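PDB 3F0Y: fiber protein from Human adenovirus 14, which forms the trimeric knob at the tip of the viral fibre and probably attaches the virus to receptors on the host cell. Local coordinates for residues F82-N87 and D168-I173; A115-P120 and Y203-D208; T123-N128 and V158-R163; T90-L95 and R163-D168; L17-N22 and T97-K102. All coordinates share one frame; numbering follows the deposited sequence.

Contact 1 (F82-N87 and D168-I173); sequences FDSAGN and DTSYCI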
# COMPACT_ATOMS: atom_id res chain seq x y z
N PHE A 82 -15.52 16.83 7.97
CA PHE A 82 -15.84 17.52 6.72
C PHE A 82 -17.35 17.72 6.61
O PHE A 82 -18.13 16.88 7.05
CB PHE A 82 -15.35 16.71 5.52
CG PHE A 82 -13.88 16.37 5.59
CD1 PHE A 82 -13.45 15.25 6.28
CD2 PHE A 82 -12.94 17.15 4.93
CE1 PHE A 82 -12.10 14.92 6.34
CE2 PHE A 82 -11.59 16.83 4.98
CZ PHE A 82 -11.17 15.72 5.69
N ASP A 83 -17.75 18.85 6.02
CA ASP A 83 -19.17 19.14 5.81
C ASP A 83 -19.71 18.39 4.59
O ASP A 83 -18.96 17.68 3.91
CB ASP A 83 -19.41 20.66 5.71
CG ASP A 83 -18.68 21.30 4.54
OD1 ASP A 83 -18.39 20.62 3.54
OD2 ASP A 83 -18.41 22.52 4.63
N SER A 84 -21.00 18.57 4.30
CA SER A 84 -21.66 17.88 3.19
C SER A 84 -21.06 18.15 1.81
O SER A 84 -21.29 17.38 0.88
CB SER A 84 -23.16 18.22 3.18
OG SER A 84 -23.36 19.61 2.99
N ALA A 85 -20.31 19.24 1.68
CA ALA A 85 -19.60 19.57 0.44
C ALA A 85 -18.18 19.01 0.39
O ALA A 85 -17.46 19.23 -0.59
CB ALA A 85 -19.58 21.08 0.24
N GLY A 86 -17.76 18.29 1.43
CA GLY A 86 -16.42 17.72 1.50
C GLY A 86 -15.34 18.69 1.98
O GLY A 86 -14.15 18.40 1.87
N ASN A 87 -15.76 19.83 2.51
CA ASN A 87 -14.83 20.84 3.00
C ASN A 87 -14.53 20.65 4.48
O ASN A 87 -15.44 20.40 5.28
CB ASN A 87 -15.39 22.25 2.76
CG ASN A 87 -15.43 22.61 1.29
OD1 ASN A 87 -14.47 22.37 0.55
ND2 ASN A 87 -16.54 23.19 0.85
N ASP A 168 -23.51 19.26 11.14
CA ASP A 168 -22.91 19.57 9.84
C ASP A 168 -21.69 18.70 9.49
O ASP A 168 -21.05 18.93 8.47
CB ASP A 168 -22.52 21.05 9.77
CG ASP A 168 -21.49 21.44 10.81
OD1 ASP A 168 -21.31 20.68 11.78
OD2 ASP A 168 -20.85 22.50 10.64
N THR A 169 -21.37 17.72 10.34
CA THR A 169 -20.26 16.80 10.07
C THR A 169 -20.76 15.61 9.25
O THR A 169 -21.32 14.66 9.80
CB THR A 169 -19.61 16.30 11.38
OG1 THR A 169 -19.10 17.42 12.12
CG2 THR A 169 -18.48 15.34 11.07
N SER A 170 -20.56 15.68 7.94
CA SER A 170 -21.05 14.66 7.02
C SER A 170 -20.04 13.54 6.76
O SER A 170 -20.43 12.44 6.38
CB SER A 170 -21.45 15.30 5.68
OG SER A 170 -22.44 16.29 5.87
N TYR A 171 -18.75 13.84 6.93
CA TYR A 171 -17.69 12.84 6.74
C TYR A 171 -16.62 12.98 7.81
O TYR A 171 -16.33 14.09 8.27
CB TYR A 171 -17.06 12.99 5.35
CG TYR A 171 -18.08 13.01 4.24
CD1 TYR A 171 -18.54 14.22 3.71
CD2 TYR A 171 -18.61 11.83 3.73
CE1 TYR A 171 -19.48 14.24 2.69
CE2 TYR A 171 -19.55 11.84 2.71
CZ TYR A 171 -19.98 13.05 2.20
OH TYR A 171 -20.92 13.06 1.20
N CYS A 172 -16.03 11.85 8.20
CA CYS A 172 -14.99 11.82 9.22
C CYS A 172 -13.84 10.91 8.84
O CYS A 172 -14.04 9.82 8.30
CB CYS A 172 -15.56 11.35 10.56
SG CYS A 172 -17.10 12.12 11.04
N ILE A 173 -12.62 11.37 9.13
CA ILE A 173 -11.43 10.53 9.09
C ILE A 173 -10.70 10.75 10.41
O ILE A 173 -10.24 11.85 10.70
CB ILE A 173 -10.50 10.90 7.92
CG1 ILE A 173 -11.23 10.81 6.58
CG2 ILE A 173 -9.28 10.00 7.91
CD1 ILE A 173 -10.40 11.26 5.40
O HOH W 1 -22.71 14.93 1.39
O HOH W 2 -22.73 19.69 6.32
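The carbonyl oxygen of F82 is gripped by two backbone donors, S170 N at 2.9 Å and Y171 N at 3.1 Å. The N-H of F82 is bonded to Y171 O at 2.9 Å. Two residues, S170 and Y171, thus face one, F82, which is a classic beta bulge. Strand 73-82 ends here beside the start of strand 171-180. After the bulge, segment 82-87 makes a type I turn from D83 to G86. D83 CG lies between its backbone N and carbonyl carbon (chi1 61°), which turns the carboxylate back to the turn. OD1 accepts N87 N from above the carboxylate plane, and more weakly A85 N. The Y171 ring turns an edge to the turn, with CD1 3.5 Å from D83 O in the ring plane. Its hydroxyl is bonded to E206, and one water donates to it and to S84 O. A second water accepts from S84 N and donates to D168 O. F82 CE1 reaches I173 CD1 at 4.1 Å. F82 O, S84 N and S84 O are thus met by backbone or water, while the F82 ring is buried against I173 and M119, with Y171 O at its edge.

Contact 2 (A115-P120 and Y203-D208); sequences AKSFMP and YIREDD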
# COMPACT_ATOMS: atom_id res chain seq x y z
N ALA A 115 -14.78 18.21 -4.31
CA ALA A 115 -14.24 17.94 -2.98
C ALA A 115 -14.93 16.73 -2.33
O ALA A 115 -14.28 15.94 -1.65
CB ALA A 115 -14.38 19.16 -2.08
N LYS A 116 -16.23 16.60 -2.57
CA LYS A 116 -17.03 15.54 -1.98
C LYS A 116 -16.55 14.14 -2.38
O LYS A 116 -16.67 13.19 -1.61
CB LYS A 116 -18.51 15.71 -2.34
CG LYS A 116 -19.46 14.99 -1.42
CD LYS A 116 -20.90 15.44 -1.62
CE LYS A 116 -21.59 14.66 -2.70
NZ LYS A 116 -21.96 13.29 -2.24
N SER A 117 -16.01 14.01 -3.59
CA SER A 117 -15.54 12.72 -4.09
C SER A 117 -14.15 12.32 -3.57
O SER A 117 -13.63 11.28 -3.96
CB SER A 117 -15.57 12.69 -5.62
OG SER A 117 -14.94 13.82 -6.16
N PHE A 118 -13.56 13.14 -2.70
CA PHE A 118 -12.38 12.73 -1.93
C PHE A 118 -12.79 12.06 -0.61
O PHE A 118 -11.96 11.47 0.07
CB PHE A 118 -11.48 13.92 -1.62
CG PHE A 118 -10.71 14.42 -2.81
CD1 PHE A 118 -11.20 15.46 -3.59
CD2 PHE A 118 -9.49 13.87 -3.14
CE1 PHE A 118 -10.49 15.93 -4.68
CE2 PHE A 118 -8.77 14.33 -4.23
CZ PHE A 118 -9.26 15.36 -5.00
N MET A 119 -14.07 12.18 -0.25
CA MET A 119 -14.54 11.74 1.06
C MET A 119 -14.73 10.23 1.14
O MET A 119 -14.97 9.58 0.13
CB MET A 119 -15.88 12.41 1.38
CG MET A 119 -15.82 13.92 1.47
SD MET A 119 -14.79 14.47 2.84
CE MET A 119 -13.23 14.74 2.01
N PRO A 120 -14.64 9.68 2.37
CA PRO A 120 -14.96 8.27 2.56
C PRO A 120 -16.45 8.02 2.34
O PRO A 120 -17.29 8.72 2.91
CB PRO A 120 -14.57 8.01 4.02
CG PRO A 120 -14.64 9.34 4.67
CD PRO A 120 -14.23 10.33 3.63
N TYR A 203 -9.45 3.80 0.70
CA TYR A 203 -10.85 3.70 1.04
C TYR A 203 -11.72 4.00 -0.17
O TYR A 203 -11.30 4.73 -1.08
CB TYR A 203 -11.21 4.58 2.24
CG TYR A 203 -10.98 6.07 2.08
CD1 TYR A 203 -11.88 6.86 1.38
CD2 TYR A 203 -9.89 6.69 2.68
CE1 TYR A 203 -11.69 8.24 1.25
CE2 TYR A 203 -9.69 8.06 2.56
CZ TYR A 203 -10.59 8.83 1.85
OH TYR A 203 -10.40 10.19 1.73
N ILE A 204 -12.92 3.43 -0.17
CA ILE A 204 -13.87 3.62 -1.25
C ILE A 204 -14.43 5.03 -1.13
O ILE A 204 -14.93 5.42 -0.07
CB ILE A 204 -15.02 2.59 -1.18
CG1 ILE A 204 -14.47 1.18 -1.38
CG2 ILE A 204 -16.08 2.91 -2.22
CD1 ILE A 204 -15.46 0.08 -1.06
N ARG A 205 -14.33 5.79 -2.20
CA ARG A 205 -14.68 7.20 -2.12
C ARG A 205 -16.16 7.47 -2.40
O ARG A 205 -16.83 6.72 -3.11
CB ARG A 205 -13.77 8.06 -3.00
CG ARG A 205 -13.78 7.78 -4.49
CD ARG A 205 -12.62 8.51 -5.15
NE ARG A 205 -12.59 8.41 -6.60
CZ ARG A 205 -13.44 9.02 -7.43
NH1 ARG A 205 -14.42 9.78 -6.96
NH2 ARG A 205 -13.32 8.85 -8.74
N GLU A 206 -16.64 8.55 -1.79
CA GLU A 206 -18.00 9.04 -1.98
C GLU A 206 -18.14 9.53 -3.42
O GLU A 206 -17.14 9.86 -4.07
CB GLU A 206 -18.25 10.19 -0.99
CG GLU A 206 -19.64 10.83 -1.02
CD GLU A 206 -20.68 10.08 -0.21
OE1 GLU A 206 -20.50 8.87 0.05
OE2 GLU A 206 -21.69 10.71 0.17
N ASP A 207 -19.37 9.55 -3.92
CA ASP A 207 -19.65 10.12 -5.24
C ASP A 207 -20.04 11.58 -5.11
O ASP A 207 -20.61 11.99 -4.10
CB ASP A 207 -20.76 9.33 -5.92
CG ASP A 207 -20.37 7.90 -6.20
OD1 ASP A 207 -21.07 7.00 -5.71
OD2 ASP A 207 -19.36 7.68 -6.89
N ASP A 208 -19.73 12.36 -6.14
CA ASP A 208 -20.08 13.79 -6.16
C ASP A 208 -21.59 13.98 -6.25
O ASP A 208 -22.32 13.11 -6.74
CB ASP A 208 -19.40 14.49 -7.34
CG ASP A 208 -17.91 14.66 -7.12
OD1 ASP A 208 -17.52 15.34 -6.14
OD2 ASP A 208 -17.13 14.12 -7.94
OXT ASP A 208 -22.12 15.01 -5.84
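K116 has CG anti to its backbone N (chi1 -160°), and E206 has CG anti likewise, so both chains set off toward each other and cross obliquely. The lysine then bends at chi3 (87°), which places CE, and at chi4 (75°), which places NZ, by D207 O. The contact joins the 3-10 turn 116-118 to the C-terminal tail that follows strand 199-204 of the knob's beta-sandwich. K116 NZ donates to D207 O at 2.6 Å. It also forms a salt bridge to E206 OE2 at 3.5 Å and a long one to the terminal carboxylate of D208. E206 OE2 has a second partner, the hydroxyl of Y171. This network would be expected to partly offset the acidic charge of the tail.

The backbone is joined by E206 N, which donates to M119 O at 2.7 Å in a nearly straight bond. P120 and R205 form a single bridge beside it. S117 meets the D208 carboxylate: S117 OG is 2.8 Å from D208 OD2 and is also hydrogen-bonded to K47 and N114 O. S117 N gives D208 OD1 only a weak bond. R205 CD is 3.2 Å from S117 O. R205 NH1 gives that oxygen a weak bond, and NE is held by G49 O. The D207 carboxylate forms a salt bridge with K102 of the second subunit, so the tail also takes part in the trimer interface. Y203 CD1 passes P120 CB at 3.9 Å. The Y203 hydroxyl donates to F118 O at 2.6 Å, with that oxygen at the edge of the ring and in its plane.

Contact 3 (T123-N128 and V158-R163); sequences TAYPFN and VMLNQR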
# COMPACT_ATOMS: atom_id res chain seq x y z
N THR A 123 -21.72 4.93 2.09
CA THR A 123 -22.24 3.61 1.73
C THR A 123 -21.27 2.52 2.18
O THR A 123 -21.70 1.50 2.70
CB THR A 123 -22.51 3.49 0.22
OG1 THR A 123 -23.36 4.55 -0.20
CG2 THR A 123 -23.16 2.15 -0.11
N ALA A 124 -19.98 2.74 1.97
CA ALA A 124 -18.95 1.79 2.40
C ALA A 124 -18.68 1.91 3.90
O ALA A 124 -18.44 0.90 4.58
CB ALA A 124 -17.66 2.01 1.62
N TYR A 125 -18.71 3.14 4.41
CA TYR A 125 -18.38 3.45 5.80
C TYR A 125 -19.54 4.24 6.42
O TYR A 125 -19.53 5.48 6.42
CB TYR A 125 -17.06 4.23 5.86
CG TYR A 125 -16.03 3.64 4.92
CD1 TYR A 125 -15.68 4.29 3.75
CD2 TYR A 125 -15.45 2.41 5.19
CE1 TYR A 125 -14.76 3.74 2.88
CE2 TYR A 125 -14.52 1.85 4.33
CZ TYR A 125 -14.18 2.53 3.17
OH TYR A 125 -13.26 1.99 2.30
N PRO A 126 -20.55 3.52 6.94
CA PRO A 126 -21.76 4.18 7.42
C PRO A 126 -21.59 4.92 8.74
O PRO A 126 -20.58 4.75 9.42
CB PRO A 126 -22.74 3.01 7.59
CG PRO A 126 -21.89 1.84 7.85
CD PRO A 126 -20.61 2.06 7.10
N PHE A 127 -22.58 5.75 9.06
CA PHE A 127 -22.68 6.38 10.37
C PHE A 127 -23.74 5.65 11.18
O PHE A 127 -24.77 5.25 10.65
CB PHE A 127 -23.09 7.85 10.24
CG PHE A 127 -21.96 8.76 9.85
CD1 PHE A 127 -21.73 9.06 8.52
CD2 PHE A 127 -21.14 9.32 10.82
CE1 PHE A 127 -20.70 9.90 8.15
CE2 PHE A 127 -20.10 10.16 10.46
CZ PHE A 127 -19.88 10.46 9.13
N ASN A 128 -23.47 5.48 12.48
CA ASN A 128 -24.45 4.98 13.44
C ASN A 128 -25.08 3.65 13.03
O ASN A 128 -26.29 3.46 13.17
CB ASN A 128 -25.54 6.03 13.67
CG ASN A 128 -24.97 7.39 14.05
OD1 ASN A 128 -23.92 7.47 14.67
ND2 ASN A 128 -25.67 8.45 13.67
N VAL A 158 -7.23 3.77 11.66
CA VAL A 158 -8.07 4.75 10.99
C VAL A 158 -9.52 4.32 11.12
O VAL A 158 -9.85 3.16 10.89
CB VAL A 158 -7.70 4.89 9.50
CG1 VAL A 158 -8.62 5.89 8.81
CG2 VAL A 158 -6.25 5.31 9.34
N MET A 159 -10.38 5.25 11.53
CA MET A 159 -11.82 5.02 11.51
C MET A 159 -12.45 6.03 10.57
O MET A 159 -12.27 7.24 10.73
CB MET A 159 -12.43 5.13 12.90
CG MET A 159 -13.87 4.62 12.96
SD MET A 159 -14.61 4.64 14.61
CE MET A 159 -14.80 6.40 14.86
N LEU A 160 -13.19 5.53 9.58
CA LEU A 160 -13.88 6.38 8.63
C LEU A 160 -15.33 6.53 9.05
O LEU A 160 -16.00 5.54 9.35
CB LEU A 160 -13.80 5.77 7.23
CG LEU A 160 -12.38 5.50 6.72
CD1 LEU A 160 -12.42 4.84 5.36
CD2 LEU A 160 -11.58 6.79 6.67
N ASN A 161 -15.82 7.77 9.07
CA ASN A 161 -17.20 8.07 9.41
C ASN A 161 -17.61 7.48 10.77
O ASN A 161 -17.07 7.90 11.80
CB ASN A 161 -18.13 7.64 8.27
CG ASN A 161 -17.85 8.40 6.98
OD1 ASN A 161 -17.30 9.50 7.00
ND2 ASN A 161 -18.23 7.81 5.85
N GLN A 162 -18.54 6.52 10.79
CA GLN A 162 -19.00 5.84 12.01
C GLN A 162 -19.82 6.73 12.94
O GLN A 162 -20.98 6.42 13.23
CB GLN A 162 -17.83 5.20 12.77
CG GLN A 162 -18.23 4.48 14.06
CD GLN A 162 -19.39 3.53 13.87
OE1 GLN A 162 -19.37 2.68 12.98
NE2 GLN A 162 -20.42 3.67 14.71
N ARG A 163 -19.22 7.81 13.44
CA ARG A 163 -19.92 8.68 14.38
C ARG A 163 -19.59 10.15 14.11
O ARG A 163 -18.43 10.53 13.95
CB ARG A 163 -19.61 8.24 15.82
CG ARG A 163 -18.76 9.18 16.68
CD ARG A 163 -18.43 8.53 18.02
NE ARG A 163 -17.03 8.12 18.09
CZ ARG A 163 -16.02 8.91 18.44
NH1 ARG A 163 -16.22 10.18 18.77
NH2 ARG A 163 -14.78 8.43 18.47
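L160, the last residue of strand 151-160, sets CD1 over the centre of the Y125 ring, 3.5 Å from the centroid. This CH-pi contact fastens the loop 123-128 to the end of a strand in the knob's beta-sandwich. A124 CB lies on the opposite face of that ring. The Y125 hydroxyl is bonded to I204 N, and Y125 also packs on F55 of the second subunit.

N161 comes next and uses both polar atoms of its amide. Its CG is anti to the carbonyl carbon (chi1 -63°), which sets the amide beside Y125 O. ND2 donates to Y125 O at 2.7 Å, in the planes of both amide and carbonyl, and also to P120 O. OD1 accepts from C172 N on the neighbouring strand. The amide is thus held on both sides and its rotation is fixed. N161 CB lies over one face of the F127 ring, with ring and amide planes 25° apart.

Q162 forms a single backbone bridge with F127. Its N makes a weak bond to P126 O. Its O accepts a nearly straight bond from N128 N at 2.8 Å. The touching parts, 125-128 and 160-163, run in nearly the same direction, 10° apart. R163 closes the contact at the surface. Its carbonyl carbon lies at the edge of the F127 ring, in plane, and R163 N is 3.6 Å from F127 CD2.

Contact 4 (T90-L95 and R163-D168); sequences TSLSSL and RAIRAD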
# COMPACT_ATOMS: atom_id res chain seq x y z
N THR A 90 -12.56 23.20 10.24
CA THR A 90 -11.32 23.42 10.98
C THR A 90 -11.52 23.57 12.49
O THR A 90 -10.65 23.17 13.27
CB THR A 90 -10.56 24.66 10.47
OG1 THR A 90 -11.37 25.83 10.63
CG2 THR A 90 -10.19 24.50 9.00
N SER A 91 -12.65 24.14 12.89
CA SER A 91 -12.95 24.34 14.31
C SER A 91 -13.13 23.01 15.05
O SER A 91 -12.73 22.89 16.21
CB SER A 91 -14.20 25.20 14.48
OG SER A 91 -15.34 24.57 13.91
N LEU A 92 -13.72 22.02 14.39
CA LEU A 92 -13.93 20.70 14.98
C LEU A 92 -12.73 19.77 14.80
O LEU A 92 -12.56 18.82 15.57
CB LEU A 92 -15.16 20.03 14.36
CG LEU A 92 -16.51 20.72 14.53
CD1 LEU A 92 -17.55 20.03 13.67
CD2 LEU A 92 -16.94 20.73 16.00
N SER A 93 -11.90 20.05 13.80
CA SER A 93 -10.85 19.12 13.38
C SER A 93 -9.50 19.45 14.00
O SER A 93 -9.25 20.58 14.42
CB SER A 93 -10.72 19.13 11.86
OG SER A 93 -11.95 18.77 11.25
N SER A 94 -8.63 18.44 14.05
CA SER A 94 -7.25 18.62 14.48
C SER A 94 -6.49 19.51 13.49
O SER A 94 -5.74 20.39 13.89
CB SER A 94 -6.55 17.26 14.60
OG SER A 94 -7.32 16.37 15.38
N LEU A 95 -6.71 19.25 12.20
CA LEU A 95 -6.14 20.06 11.13
C LEU A 95 -6.88 21.39 11.06
O LEU A 95 -8.10 21.41 10.92
CB LEU A 95 -6.24 19.33 9.80
CG LEU A 95 -5.65 20.01 8.55
CD1 LEU A 95 -4.16 20.24 8.69
CD2 LEU A 95 -5.96 19.17 7.32
N ARG A 163 -19.22 7.81 13.44
CA ARG A 163 -19.92 8.68 14.38
C ARG A 163 -19.59 10.15 14.11
O ARG A 163 -18.43 10.53 13.95
CB ARG A 163 -19.61 8.24 15.82
CG ARG A 163 -18.76 9.18 16.68
CD ARG A 163 -18.43 8.53 18.02
NE ARG A 163 -17.03 8.12 18.09
CZ ARG A 163 -16.02 8.91 18.44
NH1 ARG A 163 -16.22 10.18 18.77
NH2 ARG A 163 -14.78 8.43 18.47
N ALA A 164 -20.64 10.97 14.03
CA ALA A 164 -20.50 12.41 13.83
C ALA A 164 -20.55 13.11 15.18
O ALA A 164 -21.13 12.59 16.13
CB ALA A 164 -21.60 12.93 12.92
N ILE A 165 -19.93 14.29 15.26
CA ILE A 165 -19.90 15.07 16.50
C ILE A 165 -20.78 16.33 16.45
O ILE A 165 -21.04 16.95 17.48
CB ILE A 165 -18.46 15.47 16.90
CG1 ILE A 165 -17.80 16.35 15.83
CG2 ILE A 165 -17.62 14.22 17.14
CD1 ILE A 165 -16.50 16.97 16.29
N ARG A 166 -21.22 16.70 15.25
CA ARG A 166 -22.08 17.86 15.06
C ARG A 166 -22.94 17.65 13.81
O ARG A 166 -22.57 16.88 12.92
CB ARG A 166 -21.24 19.14 14.93
CG ARG A 166 -21.98 20.42 15.29
CD ARG A 166 -21.03 21.60 15.51
NE ARG A 166 -20.37 22.03 14.28
CZ ARG A 166 -19.55 23.08 14.18
NH1 ARG A 166 -19.28 23.83 15.24
NH2 ARG A 166 -19.01 23.39 13.01
N ALA A 167 -24.07 18.34 13.74
CA ALA A 167 -25.06 18.15 12.67
C ALA A 167 -24.48 18.35 11.26
O ALA A 167 -24.90 17.69 10.31
CB ALA A 167 -26.26 19.07 12.87
N ASP A 168 -23.51 19.26 11.14
CA ASP A 168 -22.91 19.57 9.84
C ASP A 168 -21.69 18.70 9.49
O ASP A 168 -21.05 18.93 8.47
CB ASP A 168 -22.52 21.05 9.77
CG ASP A 168 -21.49 21.44 10.81
OD1 ASP A 168 -21.31 20.68 11.78
OD2 ASP A 168 -20.85 22.50 10.64
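The guanidinium of R166 carries L92 CD1 on one face, 3.2 Å above the plane and offset toward the rim. At the edge, in the same plane, lies D168 OD1. The methyl is 3.5 Å from R166 NE, and the neighbouring carbon L92 CG is 3.9 Å from CZ. The leucine therefore lies against the flat side of the group, while the carboxylate takes its N-H edge. R166 grips D168 side-on with two nitrogens. NE donates to OD1 at 3.0 Å, close to straight, as part of a salt bridge. NH2 donates to OD2 at 3.1 Å on the syn lone pair, tilted 27° from the guanidinium plane. CG of the arginine is anti to its backbone N, and the chain bends at chi3 (69°), which turns NE back from an extended path.

I165 supplies the apolar part. Its CD1 meets L92 CD2 at 3.8 Å, and the two side chains slide past each other in opposite directions. Both also pack on F81 of strand 73-82, and L92 touches T169. S91 OG comes no nearer than 4.0 Å to R166 NH2.

The contact joins two surface loops of the knob. One follows strand 73-82, and the other links strands 151-160 and 171-180. No hydrogen bond crosses between them. R166 also touches a crystal neighbour, so its pose may owe something to the lattice. The loops meet by van der Waals packing: leucine on isoleucine and a methyl over the guanidinium face. The salt bridge lies within the second loop and would restrain the turn of the guanidinium whose face L92 covers.

Contact 5 (L17-N22 and T97-K102); sequences LWTGVN and TPLNHK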
# COMPACT_ATOMS: atom_id res chain seq x y z
N LEU A 17 -6.02 16.19 -3.23
CA LEU A 17 -6.46 17.11 -2.19
C LEU A 17 -5.50 16.92 -1.03
O LEU A 17 -5.46 15.84 -0.44
CB LEU A 17 -7.90 16.80 -1.78
CG LEU A 17 -8.56 17.74 -0.78
CD1 LEU A 17 -8.64 19.16 -1.33
CD2 LEU A 17 -9.96 17.23 -0.42
N TRP A 18 -4.72 17.95 -0.70
CA TRP A 18 -3.65 17.78 0.28
C TRP A 18 -3.35 19.02 1.12
O TRP A 18 -3.94 20.08 0.92
CB TRP A 18 -2.38 17.25 -0.42
CG TRP A 18 -1.61 18.25 -1.25
CD1 TRP A 18 -2.03 19.46 -1.70
CD2 TRP A 18 -0.27 18.08 -1.75
NE1 TRP A 18 -1.05 20.07 -2.43
CE2 TRP A 18 0.05 19.25 -2.48
CE3 TRP A 18 0.68 17.07 -1.64
CZ2 TRP A 18 1.28 19.42 -3.11
CZ3 TRP A 18 1.91 17.24 -2.26
CH2 TRP A 18 2.20 18.41 -2.99
N THR A 19 -2.42 18.86 2.06
CA THR A 19 -1.99 19.93 2.96
C THR A 19 -0.82 20.73 2.40
O THR A 19 -0.46 21.77 2.95
CB THR A 19 -1.51 19.33 4.29
OG1 THR A 19 -0.48 18.38 4.03
CG2 THR A 19 -2.65 18.66 5.03
N GLY A 20 -0.23 20.23 1.31
CA GLY A 20 1.03 20.76 0.80
C GLY A 20 2.19 20.08 1.50
O GLY A 20 2.01 19.40 2.51
N VAL A 21 3.39 20.26 0.95
CA VAL A 21 4.59 19.63 1.49
C VAL A 21 5.25 20.53 2.54
O VAL A 21 5.52 21.70 2.27
CB VAL A 21 5.61 19.33 0.38
CG1 VAL A 21 6.84 18.64 0.95
CG2 VAL A 21 4.98 18.47 -0.70
N ASN A 22 5.51 19.96 3.72
CA ASN A 22 6.21 20.65 4.80
C ASN A 22 5.81 22.12 4.95
O ASN A 22 6.59 23.02 4.61
CB ASN A 22 7.73 20.52 4.61
CG ASN A 22 8.52 20.96 5.84
OD1 ASN A 22 8.17 20.63 6.97
ND2 ASN A 22 9.59 21.71 5.61
N THR A 97 -5.96 24.07 8.93
CA THR A 97 -5.85 24.69 7.62
C THR A 97 -6.60 23.81 6.61
O THR A 97 -6.33 22.61 6.54
CB THR A 97 -4.39 24.82 7.18
OG1 THR A 97 -3.66 25.56 8.16
CG2 THR A 97 -4.28 25.52 5.83
N PRO A 98 -7.53 24.40 5.83
CA PRO A 98 -8.24 23.60 4.84
C PRO A 98 -7.32 22.94 3.82
O PRO A 98 -6.23 23.46 3.54
CB PRO A 98 -9.14 24.63 4.14
CG PRO A 98 -9.25 25.76 5.08
CD PRO A 98 -7.97 25.80 5.83
N LEU A 99 -7.74 21.80 3.28
CA LEU A 99 -7.03 21.15 2.20
C LEU A 99 -7.37 21.85 0.89
O LEU A 99 -8.44 22.45 0.75
CB LEU A 99 -7.41 19.67 2.10
CG LEU A 99 -7.20 18.81 3.35
CD1 LEU A 99 -7.88 17.46 3.16
CD2 LEU A 99 -5.72 18.65 3.65
N ASN A 100 -6.45 21.77 -0.07
CA ASN A 100 -6.70 22.23 -1.42
C ASN A 100 -5.92 21.36 -2.41
O ASN A 100 -5.25 20.41 -2.00
CB ASN A 100 -6.34 23.72 -1.57
CG ASN A 100 -7.21 24.44 -2.59
OD1 ASN A 100 -7.27 24.05 -3.76
ND2 ASN A 100 -7.89 25.49 -2.15
N HIS A 101 -6.02 21.69 -3.69
CA HIS A 101 -5.39 20.89 -4.74
C HIS A 101 -3.88 21.10 -4.81
O HIS A 101 -3.33 21.97 -4.13
CB HIS A 101 -6.03 21.21 -6.09
CG HIS A 101 -7.45 20.76 -6.19
ND1 HIS A 101 -7.85 19.48 -5.87
CD2 HIS A 101 -8.57 21.42 -6.59
CE1 HIS A 101 -9.15 19.37 -6.06
NE2 HIS A 101 -9.61 20.53 -6.49
N LYS A 102 -3.23 20.28 -5.63
CA LYS A 102 -1.79 20.39 -5.84
C LYS A 102 -1.45 21.65 -6.63
O LYS A 102 -2.09 21.96 -7.63
CB LYS A 102 -1.26 19.16 -6.59
CG LYS A 102 0.25 19.17 -6.83
CD LYS A 102 0.72 17.90 -7.51
CE LYS A 102 2.10 18.06 -8.13
NZ LYS A 102 3.15 18.34 -7.11
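An isolated antiparallel bridge joins the short edge strand 16-18 to the loop before strand 102-103. W18 and N100 form the hydrogen-bonded pair. W18 N donates to N100 O at 2.8 Å, almost straight, and N100 N returns a bond to W18 O at 3.2 Å. N100 OD1 bends back to accept H101 N at 2.7 Å, which holds its amide beside its own backbone.

L99 fills the apolar side. Its CB meets L17 CG at 3.7 Å, with the two side chains at about a right angle. Its CD2 touches T19 CG2 at 3.4 Å, tighter than usual van der Waals contact. L17 also packs on F118.

With CG between the backbone N and the carbonyl carbon (chi1 75°), the W18 indole turns to the side of K102. G20 CA lies over the centre of one face and K102 CB toward the rim of the opposite face. NE1 donates to N106 O. Both W18 and K102 also pack on A50 of the third subunit. K102 NZ is hydrogen-bonded to G104 O and forms a salt bridge with D207 of the third subunit. A single antiparallel bridge of this kind pairs a loop with the outer strand of a beta-sandwich sheet, here beside the trimer interface.

Four of the contacts lie at strand ends; contact 4 joins two surface loops. Contacts 1 and 3 reach neighbouring strands, 171-180 and 151-160, of one sheet. Contacts 2 and 5 reach the strands outermost within this chain in the other, 199-204 and 16-18. Contacts 1 and 4 share D168, with centres about 8 Å apart, and contacts 3 and 4 share R163. Contact 3 is nested inside the loops closed by contacts 1, 2 and 4, while contact 5 closes before contacts 2 and 3 open. Contacts 3 and 5 are farthest apart, centres about 23 Å. Contacts 2, 3 and 5 lie where the fold meets the trimer interface, while contacts 1 and 4 touch no other chain.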